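Side-chain contacts in polymeric Immunoglobulin Receptor (Oncorhynchus mykiss, PDB 5F1S), which probably binds polymeric immunoglobulins at mucosal surfaces and carries them across the epithelium, its ectodomain giving rise to secretory component: residues Ala9-Arg14 and Gly113-Asn118; Val16-His21 and Leu106-Ile111; Val30-Arg35 and Asp101-Leu106; Ser154-Asp159 and Tyr164-Val169; Tyr194-Gly199 and Val203-Leu208. One frame throughout, in Å; residues are numbered along the deposited sequence.

Interaction 1: Ala9-Arg14 and Gly113-Asn118; sequences AVLEGR and GLSVVN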
# COMPACT_ATOMS: atom_id res chain seq x y z
N ALA A 9 -6.02 -3.13 -0.85
CA ALA A 9 -5.17 -3.33 -2.00
C ALA A 9 -3.76 -2.91 -1.62
O ALA A 9 -3.55 -1.85 -1.03
CB ALA A 9 -5.66 -2.54 -3.23
N VAL A 10 -2.79 -3.76 -1.89
CA VAL A 10 -1.44 -3.49 -1.46
C VAL A 10 -0.49 -3.90 -2.58
O VAL A 10 -0.69 -4.94 -3.20
CB VAL A 10 -1.14 -4.27 -0.16
CG1 VAL A 10 -1.31 -5.76 -0.39
CG2 VAL A 10 0.24 -3.99 0.32
N LEU A 11 0.56 -3.12 -2.78
CA LEU A 11 1.57 -3.48 -3.78
C LEU A 11 2.40 -4.69 -3.35
O LEU A 11 2.81 -4.81 -2.19
CB LEU A 11 2.51 -2.31 -4.02
CG LEU A 11 1.91 -1.06 -4.65
CD1 LEU A 11 2.86 0.12 -4.57
CD2 LEU A 11 1.57 -1.34 -6.05
N GLU A 12 2.70 -5.57 -4.31
CA GLU A 12 3.47 -6.77 -4.02
C GLU A 12 4.79 -6.42 -3.36
O GLU A 12 5.49 -5.51 -3.78
CB GLU A 12 3.73 -7.55 -5.32
CG GLU A 12 4.22 -8.94 -5.10
CD GLU A 12 4.39 -9.74 -6.40
OE1 GLU A 12 4.86 -9.14 -7.39
OE2 GLU A 12 4.06 -10.95 -6.42
N GLY A 13 5.09 -7.13 -2.28
CA GLY A 13 6.27 -6.87 -1.50
C GLY A 13 6.04 -6.12 -0.20
O GLY A 13 6.89 -6.19 0.68
N ARG A 14 4.95 -5.38 -0.09
CA ARG A 14 4.63 -4.64 1.11
C ARG A 14 3.96 -5.53 2.15
O ARG A 14 3.60 -6.69 1.92
CB ARG A 14 3.69 -3.47 0.78
CG ARG A 14 4.16 -2.35 -0.22
CD ARG A 14 5.29 -1.59 0.28
NE ARG A 14 5.37 -0.19 -0.24
CZ ARG A 14 5.73 0.14 -1.48
NH1 ARG A 14 5.98 -0.77 -2.40
NH2 ARG A 14 5.85 1.40 -1.82
N GLY A 113 2.58 -3.31 -10.02
CA GLY A 113 2.63 -2.06 -10.73
C GLY A 113 3.00 -0.91 -9.83
O GLY A 113 3.85 -1.05 -8.93
N LEU A 114 2.37 0.25 -10.08
CA LEU A 114 2.74 1.49 -9.43
C LEU A 114 1.52 2.13 -8.82
O LEU A 114 0.39 1.91 -9.28
CB LEU A 114 3.40 2.52 -10.39
CG LEU A 114 4.83 2.15 -10.81
CD1 LEU A 114 4.77 1.15 -11.92
CD2 LEU A 114 5.55 3.40 -11.24
N SER A 115 1.74 2.92 -7.78
CA SER A 115 0.67 3.76 -7.22
C SER A 115 1.26 5.08 -6.76
O SER A 115 2.48 5.28 -6.76
CB SER A 115 -0.02 3.07 -6.03
OG SER A 115 0.88 3.01 -4.95
N VAL A 116 0.42 6.00 -6.36
CA VAL A 116 0.93 7.30 -5.94
C VAL A 116 0.26 7.70 -4.66
O VAL A 116 -0.94 7.44 -4.47
CB VAL A 116 0.75 8.34 -7.07
CG1 VAL A 116 -0.72 8.57 -7.37
CG2 VAL A 116 1.44 9.61 -6.73
N VAL A 117 1.05 8.29 -3.75
CA VAL A 117 0.51 8.71 -2.47
C VAL A 117 -0.61 9.72 -2.69
O VAL A 117 -1.76 9.51 -2.29
CB VAL A 117 1.62 9.28 -1.56
CG1 VAL A 117 1.02 9.90 -0.31
CG2 VAL A 117 2.69 8.18 -1.17
N ASN A 118 -0.30 10.82 -3.38
CA ASN A 118 -1.31 11.81 -3.70
C ASN A 118 -1.30 12.04 -5.20
O ASN A 118 -0.30 12.54 -5.74
CB ASN A 118 -1.03 13.12 -2.94
CG ASN A 118 -2.12 14.17 -3.12
OD1 ASN A 118 -3.26 13.86 -3.54
ND2 ASN A 118 -1.79 15.43 -2.79
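The junction between two consecutive immunoglobulin-like domains brings L11, on an edge strand of the first, against G113 and S115 at the opening of the second. As a worked example it is one part of a wider junction: the two segments bury only about 120 Å² between them. The isobutyl fork of L11 does the touching, one branch for each partner. CD1 comes 3.5 Å from S115 OG, a van der Waals approach, while CD2 lies 3.7 Å from G113 O and so packs on a peptide carbonyl. With CG of L11 anti to its carbonyl carbon (chi1 -66°), the fork is held out toward the second domain. Behind it the chain reverses in a type II turn from L11 to R14, closed by the bond from R14 N to L11 O at 3.1 Å. G13 takes the third position at phi 103°, where a CB would press on the carbonyl oxygen of E12. Around this contact, L134 of strand 129-135 touches L11, R14 and S115, so the fork also rests on a side chain of the second domain. R14 bonds to the carbonyls of Y135 and K177, E12 to Q112 and the backbone of K82. Strand 103-111 lies beside strand 8-11 in the first domain, and L114 turns to Q201 and V203 of strand 201-210.

Interaction 2: Val16-His21 and Leu106-Ile111; sequences VMIPCH and LHINVI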
# COMPACT_ATOMS: atom_id res chain seq x y z
N VAL A 16 1.02 -5.79 5.48
CA VAL A 16 -0.20 -5.24 6.03
C VAL A 16 -0.29 -5.54 7.52
O VAL A 16 0.23 -6.55 8.00
CB VAL A 16 -1.48 -5.75 5.33
CG1 VAL A 16 -1.52 -5.29 3.86
CG2 VAL A 16 -1.61 -7.25 5.43
N MET A 17 -0.95 -4.64 8.23
CA MET A 17 -1.20 -4.76 9.66
C MET A 17 -2.71 -4.64 9.82
O MET A 17 -3.26 -3.57 9.54
CB MET A 17 -0.48 -3.67 10.46
CG MET A 17 -0.76 -3.76 11.93
SD MET A 17 0.05 -2.33 12.82
CE MET A 17 -0.92 -1.02 12.32
N ILE A 18 -3.36 -5.72 10.24
CA ILE A 18 -4.81 -5.84 10.21
C ILE A 18 -5.31 -5.94 11.64
O ILE A 18 -5.00 -6.93 12.32
CB ILE A 18 -5.25 -7.08 9.40
CG1 ILE A 18 -4.78 -6.87 7.96
CG2 ILE A 18 -6.73 -7.27 9.49
CD1 ILE A 18 -4.77 -8.13 7.17
N PRO A 19 -6.14 -5.00 12.11
CA PRO A 19 -6.81 -5.16 13.41
C PRO A 19 -8.06 -6.01 13.30
O PRO A 19 -8.98 -5.70 12.52
CB PRO A 19 -7.17 -3.72 13.80
CG PRO A 19 -7.49 -3.07 12.43
CD PRO A 19 -6.50 -3.71 11.47
N CYS A 20 -8.18 -6.97 14.22
CA CYS A 20 -9.37 -7.77 14.41
C CYS A 20 -9.91 -7.40 15.78
O CYS A 20 -9.43 -7.93 16.80
CB CYS A 20 -9.06 -9.26 14.34
SG CYS A 20 -8.44 -9.87 12.72
N HIS A 21 -10.90 -6.52 15.80
CA HIS A 21 -11.49 -6.05 17.05
C HIS A 21 -12.59 -7.01 17.49
O HIS A 21 -13.29 -7.60 16.67
CB HIS A 21 -12.05 -4.62 16.94
CG HIS A 21 -10.98 -3.55 16.93
ND1 HIS A 21 -10.52 -2.93 18.07
CD2 HIS A 21 -10.29 -3.02 15.90
CE1 HIS A 21 -9.59 -2.05 17.74
NE2 HIS A 21 -9.45 -2.07 16.43
N LEU A 106 -12.22 -10.20 5.19
CA LEU A 106 -11.86 -9.09 4.31
C LEU A 106 -11.06 -9.67 3.16
O LEU A 106 -10.49 -10.76 3.26
CB LEU A 106 -11.08 -7.98 4.99
CG LEU A 106 -9.57 -8.23 5.07
CD1 LEU A 106 -8.88 -7.05 5.61
CD2 LEU A 106 -9.36 -9.43 5.93
N HIS A 107 -11.02 -8.92 2.08
CA HIS A 107 -10.32 -9.36 0.89
C HIS A 107 -9.04 -8.55 0.79
O HIS A 107 -9.05 -7.35 1.03
CB HIS A 107 -11.16 -9.16 -0.39
CG HIS A 107 -10.50 -9.71 -1.62
ND1 HIS A 107 -9.73 -8.94 -2.46
CD2 HIS A 107 -10.47 -10.97 -2.12
CE1 HIS A 107 -9.25 -9.71 -3.43
NE2 HIS A 107 -9.68 -10.94 -3.24
N ILE A 108 -7.96 -9.22 0.43
CA ILE A 108 -6.66 -8.58 0.22
C ILE A 108 -6.28 -8.80 -1.25
O ILE A 108 -6.21 -9.95 -1.71
CB ILE A 108 -5.56 -9.15 1.14
CG1 ILE A 108 -5.95 -9.00 2.59
CG2 ILE A 108 -4.25 -8.48 0.86
CD1 ILE A 108 -4.93 -9.66 3.64
N ASN A 109 -6.07 -7.71 -1.98
CA ASN A 109 -5.68 -7.78 -3.39
C ASN A 109 -4.25 -7.30 -3.48
O ASN A 109 -3.97 -6.14 -3.18
CB ASN A 109 -6.61 -6.91 -4.23
CG ASN A 109 -6.34 -7.06 -5.72
OD1 ASN A 109 -5.86 -8.11 -6.17
ND2 ASN A 109 -6.63 -6.01 -6.48
N VAL A 110 -3.34 -8.20 -3.84
CA VAL A 110 -1.92 -7.87 -3.91
C VAL A 110 -1.60 -7.57 -5.36
O VAL A 110 -1.74 -8.44 -6.22
CB VAL A 110 -1.04 -9.01 -3.38
CG1 VAL A 110 0.43 -8.56 -3.36
CG2 VAL A 110 -1.44 -9.38 -1.99
N ILE A 111 -1.17 -6.35 -5.63
CA ILE A 111 -1.12 -5.86 -7.00
C ILE A 111 0.31 -5.64 -7.45
O ILE A 111 1.20 -5.26 -6.68
CB ILE A 111 -1.95 -4.57 -7.16
CG1 ILE A 111 -1.51 -3.52 -6.23
CG2 ILE A 111 -3.42 -4.88 -6.86
CD1 ILE A 111 -2.37 -2.21 -6.36
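I18 and I108 reach toward each other tip to tip, their CD1 methyls meeting at 3.9 Å. Both use the same first torsion: CG1 stands anti to the carbonyl carbon (chi1 -63° in I18, -58° in I108), and an extended second torsion carries CD1 out to the far end of each side chain. Two looser contacts flank this pair. V16 sends CG2 to the same I108 methyl, at 4.5 Å from its CD1, and I18 turns its other branch the opposite way along the strand, CG2 lying 4.4 Å from L106 CD1. The spacing explains why only branch ends meet. The strand axes pass 11.2 Å apart, a separation that places them in the two facing sheets of an immunoglobulin sandwich, and they run antiparallel at 178°; these are the B and G strands of the first domain. All the nearest atoms are methyls, so the contact is purely apolar; V16, with its shorter side chain, makes the loosest of the three approaches. The B strand also carries C20, disulfide-bonded to C90 a little further along the sandwich, while W33 of strand 31-35 packs on I18, C20 and L106 together.

Interaction 3: Val30-Arg35 and Asp101-Leu106; sequences VKYWCR and DVTASL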
# COMPACT_ATOMS: atom_id res chain seq x y z
N VAL A 30 -8.65 -18.26 22.35
CA VAL A 30 -7.61 -18.28 21.33
C VAL A 30 -8.12 -17.53 20.09
O VAL A 30 -9.30 -17.67 19.70
CB VAL A 30 -7.22 -19.71 20.98
CG1 VAL A 30 -6.22 -19.77 19.83
CG2 VAL A 30 -6.69 -20.41 22.26
N LYS A 31 -7.26 -16.71 19.51
CA LYS A 31 -7.57 -15.97 18.29
C LYS A 31 -6.86 -16.63 17.12
O LYS A 31 -5.77 -17.20 17.27
CB LYS A 31 -7.15 -14.50 18.41
CG LYS A 31 -7.56 -13.81 19.72
CD LYS A 31 -9.07 -13.97 19.98
CE LYS A 31 -9.53 -13.02 21.13
NZ LYS A 31 -8.83 -13.31 22.44
N TYR A 32 -7.45 -16.52 15.94
CA TYR A 32 -6.83 -17.12 14.78
C TYR A 32 -7.10 -16.29 13.53
O TYR A 32 -7.96 -15.41 13.51
CB TYR A 32 -7.26 -18.60 14.59
CG TYR A 32 -8.70 -18.83 14.26
CD1 TYR A 32 -9.09 -19.01 12.95
CD2 TYR A 32 -9.67 -18.92 15.26
CE1 TYR A 32 -10.46 -19.26 12.64
CE2 TYR A 32 -11.01 -19.14 14.95
CZ TYR A 32 -11.38 -19.32 13.64
OH TYR A 32 -12.69 -19.55 13.32
N TRP A 33 -6.30 -16.56 12.51
CA TRP A 33 -6.35 -15.90 11.21
C TRP A 33 -6.41 -16.98 10.15
O TRP A 33 -5.54 -17.86 10.12
CB TRP A 33 -5.11 -15.02 11.02
CG TRP A 33 -4.97 -14.28 9.76
CD1 TRP A 33 -4.04 -14.48 8.78
CD2 TRP A 33 -5.76 -13.17 9.35
NE1 TRP A 33 -4.21 -13.57 7.78
CE2 TRP A 33 -5.22 -12.71 8.13
CE3 TRP A 33 -6.84 -12.49 9.92
CZ2 TRP A 33 -5.76 -11.64 7.44
CZ3 TRP A 33 -7.36 -11.40 9.25
CH2 TRP A 33 -6.82 -10.99 8.01
N CYS A 34 -7.45 -16.93 9.31
CA CYS A 34 -7.84 -18.00 8.40
C CYS A 34 -7.80 -17.46 6.96
O CYS A 34 -8.10 -16.29 6.75
CB CYS A 34 -9.29 -18.51 8.72
SG CYS A 34 -9.38 -20.34 8.82
N ARG A 35 -7.44 -18.30 5.99
CA ARG A 35 -7.50 -17.93 4.57
C ARG A 35 -8.51 -18.82 3.84
O ARG A 35 -8.49 -20.05 4.02
CB ARG A 35 -6.14 -18.07 3.94
CG ARG A 35 -6.12 -17.60 2.49
CD ARG A 35 -4.79 -17.80 1.85
NE ARG A 35 -4.93 -17.26 0.48
CZ ARG A 35 -3.95 -17.25 -0.42
NH1 ARG A 35 -2.76 -17.75 -0.12
NH2 ARG A 35 -4.18 -16.75 -1.63
N ASP A 101 -20.93 -14.25 14.86
CA ASP A 101 -20.58 -13.40 15.98
C ASP A 101 -19.08 -13.40 16.28
O ASP A 101 -18.64 -12.54 17.05
CB ASP A 101 -21.30 -13.84 17.27
CG ASP A 101 -22.81 -13.53 17.27
OD1 ASP A 101 -23.23 -12.55 16.61
OD2 ASP A 101 -23.56 -14.25 17.98
N VAL A 102 -18.31 -14.36 15.78
CA VAL A 102 -16.92 -14.52 16.23
C VAL A 102 -15.97 -14.59 15.05
O VAL A 102 -14.83 -15.07 15.18
CB VAL A 102 -16.77 -15.78 17.12
CG1 VAL A 102 -17.43 -15.49 18.45
CG2 VAL A 102 -17.35 -17.01 16.49
N THR A 103 -16.41 -14.11 13.88
CA THR A 103 -15.52 -14.08 12.71
C THR A 103 -15.82 -12.81 11.90
O THR A 103 -16.87 -12.17 12.04
CB THR A 103 -15.70 -15.32 11.78
OG1 THR A 103 -17.04 -15.30 11.23
CG2 THR A 103 -15.42 -16.69 12.48
N ALA A 104 -14.87 -12.43 11.04
CA ALA A 104 -15.07 -11.29 10.16
C ALA A 104 -14.14 -11.49 8.98
O ALA A 104 -13.02 -12.00 9.16
CB ALA A 104 -14.83 -9.94 10.86
N SER A 105 -14.59 -11.16 7.76
CA SER A 105 -13.75 -11.39 6.60
C SER A 105 -13.25 -10.07 6.01
O SER A 105 -13.83 -9.00 6.20
CB SER A 105 -14.49 -12.13 5.48
OG SER A 105 -15.67 -11.40 5.18
N LEU A 106 -12.22 -10.20 5.19
CA LEU A 106 -11.86 -9.09 4.31
C LEU A 106 -11.06 -9.67 3.16
O LEU A 106 -10.49 -10.76 3.26
CB LEU A 106 -11.08 -7.98 4.99
CG LEU A 106 -9.57 -8.23 5.07
CD1 LEU A 106 -8.88 -7.05 5.61
CD2 LEU A 106 -9.36 -9.43 5.93
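Y32 and T103 mark the closest backbone approach, with CA atoms 9.4 Å apart, because strand 86-92 runs between strands 31-35 and 103-111 in the same sheet and sets the two in the same direction. The side chains must therefore reach across a strand, and they do so on both faces. On one face Y32 extends its ring so that OH comes 4.0 Å from the T103 CG2 methyl, the two side chains crossing obliquely. Chi1 of 66° sets CG of Y32 between its backbone N and carbonyl carbon, standing the phenol up from the strand. The hydroxyl of T103 is used elsewhere, bonded to the carbonyl of S99, which keeps the methyl as the part presented to the tyrosine. On the other face lies the domain core. Here W33, whose CB begins by pointing away from the other segment, swings its six-membered ring back across, and CH2 arrives 3.6 Å from L106 CD2. The side chains cross at about a right angle. This is the C-strand tryptophan of the immunoglobulin fold, which packs on the intersheet disulfide, here through C20 and C90, and L106 adds a G-strand methyl at its far corner. With CG anti to the backbone N (chi1 179°), the indole extends into the core, where it also meets the ring of Y88, their planes about 15° apart. The neighbouring C34 is tied to C42, a second disulfide that joins strand 31-35 to the residue just before the adjacent strand 43-47.

Interaction 4: Ser154-Asp159 and Tyr164-Val169; sequences SCLVTD and YEDQAV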
# COMPACT_ATOMS: atom_id res chain seq x y z
N SER A 154 9.22 13.36 -23.49
CA SER A 154 9.46 14.20 -22.33
C SER A 154 10.00 13.43 -21.14
O SER A 154 10.31 14.06 -20.13
CB SER A 154 8.17 14.93 -21.91
OG SER A 154 7.28 14.02 -21.27
N CYS A 155 10.11 12.10 -21.21
CA CYS A 155 10.47 11.33 -20.03
C CYS A 155 11.84 11.71 -19.48
O CYS A 155 12.82 11.86 -20.22
CB CYS A 155 10.44 9.81 -20.30
SG CYS A 155 8.82 9.14 -20.59
N LEU A 156 11.90 11.85 -18.17
CA LEU A 156 13.13 11.96 -17.41
C LEU A 156 13.35 10.64 -16.68
O LEU A 156 12.46 10.17 -15.96
CB LEU A 156 13.03 13.12 -16.43
CG LEU A 156 12.53 14.42 -17.02
CD1 LEU A 156 12.49 15.43 -15.92
CD2 LEU A 156 13.45 14.91 -18.15
N VAL A 157 14.53 10.04 -16.85
CA VAL A 157 14.73 8.64 -16.49
C VAL A 157 15.90 8.54 -15.51
O VAL A 157 16.91 9.26 -15.65
CB VAL A 157 14.94 7.78 -17.74
CG1 VAL A 157 15.12 6.32 -17.36
CG2 VAL A 157 13.77 7.94 -18.70
N THR A 158 15.76 7.68 -14.51
CA THR A 158 16.80 7.50 -13.52
C THR A 158 17.96 6.72 -14.12
O THR A 158 17.80 5.92 -15.04
CB THR A 158 16.30 6.72 -12.32
OG1 THR A 158 15.74 5.50 -12.78
CG2 THR A 158 15.28 7.51 -11.54
N ASP A 159 19.13 6.92 -13.52
CA ASP A 159 20.34 6.24 -13.96
C ASP A 159 20.51 4.95 -13.16
O ASP A 159 19.67 4.58 -12.34
CB ASP A 159 21.55 7.16 -13.84
CG ASP A 159 21.88 7.58 -12.40
OD1 ASP A 159 21.42 6.94 -11.43
OD2 ASP A 159 22.63 8.58 -12.25
N TYR A 164 18.19 11.06 -11.05
CA TYR A 164 18.10 11.97 -12.17
C TYR A 164 18.08 13.36 -11.58
O TYR A 164 17.41 13.60 -10.57
CB TYR A 164 16.85 11.77 -13.05
CG TYR A 164 16.76 12.86 -14.10
CD1 TYR A 164 17.26 12.64 -15.39
CD2 TYR A 164 16.22 14.11 -13.80
CE1 TYR A 164 17.22 13.63 -16.35
CE2 TYR A 164 16.19 15.11 -14.75
CZ TYR A 164 16.70 14.87 -16.02
OH TYR A 164 16.67 15.85 -16.98
N GLU A 165 18.83 14.27 -12.18
CA GLU A 165 18.77 15.64 -11.69
C GLU A 165 19.12 16.59 -12.81
O GLU A 165 20.10 16.37 -13.54
CB GLU A 165 19.71 15.84 -10.49
CG GLU A 165 19.67 17.27 -9.96
CD GLU A 165 20.05 17.41 -8.48
OE1 GLU A 165 19.29 18.09 -7.73
OE2 GLU A 165 21.11 16.89 -8.08
N ASP A 166 18.29 17.61 -12.99
CA ASP A 166 18.61 18.77 -13.83
C ASP A 166 18.17 20.01 -13.07
O ASP A 166 17.96 19.99 -11.86
CB ASP A 166 18.00 18.63 -15.24
CG ASP A 166 16.49 18.70 -15.26
OD1 ASP A 166 15.93 19.23 -14.31
OD2 ASP A 166 15.88 18.21 -16.25
N GLN A 167 18.08 21.15 -13.77
CA GLN A 167 17.81 22.41 -13.08
C GLN A 167 16.42 22.42 -12.46
O GLN A 167 16.19 23.10 -11.46
CB GLN A 167 17.93 23.57 -14.06
CG GLN A 167 19.34 23.97 -14.40
CD GLN A 167 19.34 25.18 -15.28
OE1 GLN A 167 19.22 25.07 -16.51
NE2 GLN A 167 19.41 26.36 -14.67
N ALA A 168 15.49 21.69 -13.05
CA ALA A 168 14.08 21.77 -12.70
C ALA A 168 13.56 20.60 -11.87
O ALA A 168 12.59 20.76 -11.11
CB ALA A 168 13.24 21.84 -13.97
N VAL A 169 14.16 19.42 -12.01
CA VAL A 169 13.57 18.19 -11.51
C VAL A 169 14.66 17.31 -10.93
O VAL A 169 15.73 17.16 -11.53
CB VAL A 169 12.82 17.44 -12.63
CG1 VAL A 169 12.30 16.08 -12.12
CG2 VAL A 169 11.68 18.32 -13.19
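L156 lays its CB squarely over the Y164 ring, 4.0 Å from the ring centroid and only 8° off the normal, a CH-pi contact made by a methylene rather than a methyl. The rest of the leucine follows the ring outward: L156 CD2 reaches 3.6 Å from Y164 OH, while CD1 turns to V169, 3.9 Å from its CG1. V157 adds a backbone oxygen, 3.4 Å from Y164 CD1 and oblique to the ring. With CG anti to the backbone N (chi1 174°), the Y164 ring runs out under L156, the two side chains at an oblique angle, and the hydroxyl reaches D166. That bond, from Y164 OH to D166 OD2, is 2.6 Å long; OD2 lies in the plane of the ring, but the hydroxyl meets the carboxylate from above, 41° out of its plane. The other oxygen, OD1, takes A168 N at 2.8 Å, forming an Asx turn, and V169 N at 2.9 Å, so that the aspartate binds the bend leading into strand 169-173. The contact thus spans an edge of the second domain's immunoglobulin sandwich: strand 156-157 borders one sheet, strand 163-165 the other, and I171 touches L156, T158 and Y164. A phenylalanine in place of Y164 would probably leave D166 OD2 without its hydroxyl mate and the ring without the bond that fixes its far end. Three donors on one carboxylate would be expected to favour its ionised form, and the bond to D166 probably limits movement of the ring against which the leucine packs.

Interaction 5: Tyr194-Gly199 and Val203-Leu208; sequences YWCAAG and VAVYIL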
# COMPACT_ATOMS: atom_id res chain seq x y z
N TYR A 194 0.73 14.06 -15.68
CA TYR A 194 2.04 13.43 -15.76
C TYR A 194 1.90 11.94 -15.47
O TYR A 194 0.87 11.48 -14.97
CB TYR A 194 3.02 14.01 -14.74
CG TYR A 194 3.37 15.45 -15.02
CD1 TYR A 194 4.55 15.76 -15.71
CD2 TYR A 194 2.51 16.49 -14.63
CE1 TYR A 194 4.87 17.07 -16.00
CE2 TYR A 194 2.81 17.81 -14.91
CZ TYR A 194 4.01 18.10 -15.59
OH TYR A 194 4.37 19.38 -15.90
N TRP A 195 2.99 11.22 -15.69
CA TRP A 195 3.07 9.81 -15.37
C TRP A 195 4.30 9.54 -14.51
O TRP A 195 5.39 10.03 -14.83
CB TRP A 195 3.19 8.96 -16.64
CG TRP A 195 2.11 9.00 -17.61
CD1 TRP A 195 2.16 9.59 -18.84
CD2 TRP A 195 0.82 8.43 -17.49
NE1 TRP A 195 0.97 9.39 -19.51
CE2 TRP A 195 0.14 8.65 -18.71
CE3 TRP A 195 0.17 7.71 -16.49
CZ2 TRP A 195 -1.16 8.24 -18.93
CZ3 TRP A 195 -1.14 7.25 -16.74
CH2 TRP A 195 -1.77 7.51 -17.95
N CYS A 196 4.11 8.75 -13.44
CA CYS A 196 5.16 7.95 -12.82
C CYS A 196 5.16 6.63 -13.57
O CYS A 196 4.11 6.02 -13.71
CB CYS A 196 4.90 7.66 -11.33
SG CYS A 196 4.83 9.03 -10.24
N ALA A 197 6.32 6.14 -14.02
CA ALA A 197 6.27 4.92 -14.82
C ALA A 197 7.53 4.09 -14.61
O ALA A 197 8.56 4.60 -14.19
CB ALA A 197 6.11 5.16 -16.34
N ALA A 198 7.35 2.80 -14.80
CA ALA A 198 8.45 1.84 -14.76
C ALA A 198 8.04 0.68 -15.65
O ALA A 198 6.89 0.23 -15.60
CB ALA A 198 8.77 1.38 -13.34
N GLY A 199 8.95 0.22 -16.51
CA GLY A 199 8.48 -0.78 -17.46
C GLY A 199 7.28 -0.29 -18.24
O GLY A 199 7.23 0.86 -18.68
N VAL A 203 1.34 5.33 -13.47
CA VAL A 203 0.27 5.89 -12.65
C VAL A 203 0.21 7.40 -12.93
O VAL A 203 1.25 8.06 -13.02
CB VAL A 203 0.46 5.60 -11.14
CG1 VAL A 203 1.74 6.18 -10.58
CG2 VAL A 203 -0.72 6.18 -10.38
N ALA A 204 -1.00 7.91 -13.13
CA ALA A 204 -1.22 9.32 -13.48
C ALA A 204 -1.17 10.22 -12.25
O ALA A 204 -1.69 9.89 -11.17
CB ALA A 204 -2.55 9.46 -14.23
N VAL A 205 -0.54 11.38 -12.42
CA VAL A 205 -0.39 12.40 -11.38
C VAL A 205 -0.71 13.74 -12.03
O VAL A 205 -0.22 14.05 -13.12
CB VAL A 205 1.03 12.43 -10.79
CG1 VAL A 205 1.13 13.44 -9.63
CG2 VAL A 205 1.44 11.02 -10.33
N TYR A 206 -1.56 14.52 -11.37
CA TYR A 206 -1.89 15.87 -11.80
C TYR A 206 -1.15 16.89 -10.96
O TYR A 206 -1.17 16.79 -9.73
CB TYR A 206 -3.41 16.13 -11.70
CG TYR A 206 -3.81 17.40 -12.44
CD1 TYR A 206 -3.83 18.63 -11.79
CD2 TYR A 206 -4.17 17.37 -13.79
CE1 TYR A 206 -4.17 19.80 -12.46
CE2 TYR A 206 -4.53 18.53 -14.46
CZ TYR A 206 -4.54 19.75 -13.79
OH TYR A 206 -4.89 20.91 -14.44
N ILE A 207 -0.50 17.85 -11.62
CA ILE A 207 0.17 18.96 -10.94
C ILE A 207 -0.63 20.22 -11.23
O ILE A 207 -0.84 20.57 -12.40
CB ILE A 207 1.62 19.14 -11.44
CG1 ILE A 207 2.46 17.85 -11.24
CG2 ILE A 207 2.30 20.33 -10.71
CD1 ILE A 207 2.57 17.43 -9.79
N LEU A 208 -1.06 20.91 -10.18
CA LEU A 208 -1.72 22.19 -10.34
C LEU A 208 -0.81 23.27 -9.80
O LEU A 208 -0.55 23.30 -8.60
CB LEU A 208 -3.05 22.21 -9.60
CG LEU A 208 -3.78 23.54 -9.65
CD1 LEU A 208 -4.12 23.90 -11.06
CD2 LEU A 208 -5.02 23.44 -8.79
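Y194 and V205, followed by C196 and V203, pair through four backbone hydrogen bonds. In the first pair Y194 N gives to V205 O at 2.7 Å and V205 N returns to Y194 O at 2.9 Å, the latter donor standing 38° above the carbonyl plane. The second pair repeats the exchange, C196 N to V203 O at 3.0 Å and V203 N to C196 O at 2.9 Å. Between them W195 and A204 form a non-hydrogen-bonded pair, flanked by CA-H...O contacts from A204 CA to Y194 O and from W195 CA to V203 O. This is the hairpin of the F and G strands of the second immunoglobulin domain, twisted so that the short axes run at 144°. It carries a tyrosine corner: in the DTGWYWC stretch, the Y194 hydroxyl bonds to the carbonyl of D190, four residues earlier, and also to R148. Apolar contacts divide between the faces. On one, the W195 ring reaches across to A204, CZ3 lying 3.6 Å from A204 CB. On the other, C196, in disulfide with C133, packs CB 3.6 Å from V203 CG1 and SG 3.9 Å from V205 CG2. Further along, Y194 meets I207 at about a right angle, CD2 being 3.7 Å from I207 CG1. Its ring also stacks on W146. Replacing Y194 by an alanine is likely to open a gap beside I207 and W146 and to leave the D190 carbonyl without its hydroxyl partner.

Overall arrangement
From the N terminus, the chain opens interaction 1 at 9-14, then interaction 2 at 16-21, then interaction 3 at 30-35, and closes them in reverse order, so each lies within the one before and none cross. Interaction 3 spans one sheet of the first domain, interaction 2 joins its two sheets, and L106 serves both. Interaction 1 closes last, carrying the chain into the second domain; it meets interaction 2 through backbone bonds of V10 and E12 with I111. Interactions 4 and 5 follow as short separate loops, the first at a sandwich edge, the second a hairpin. V116 of 113-118 packs on V203 and V205, linking interactions 1 and 5.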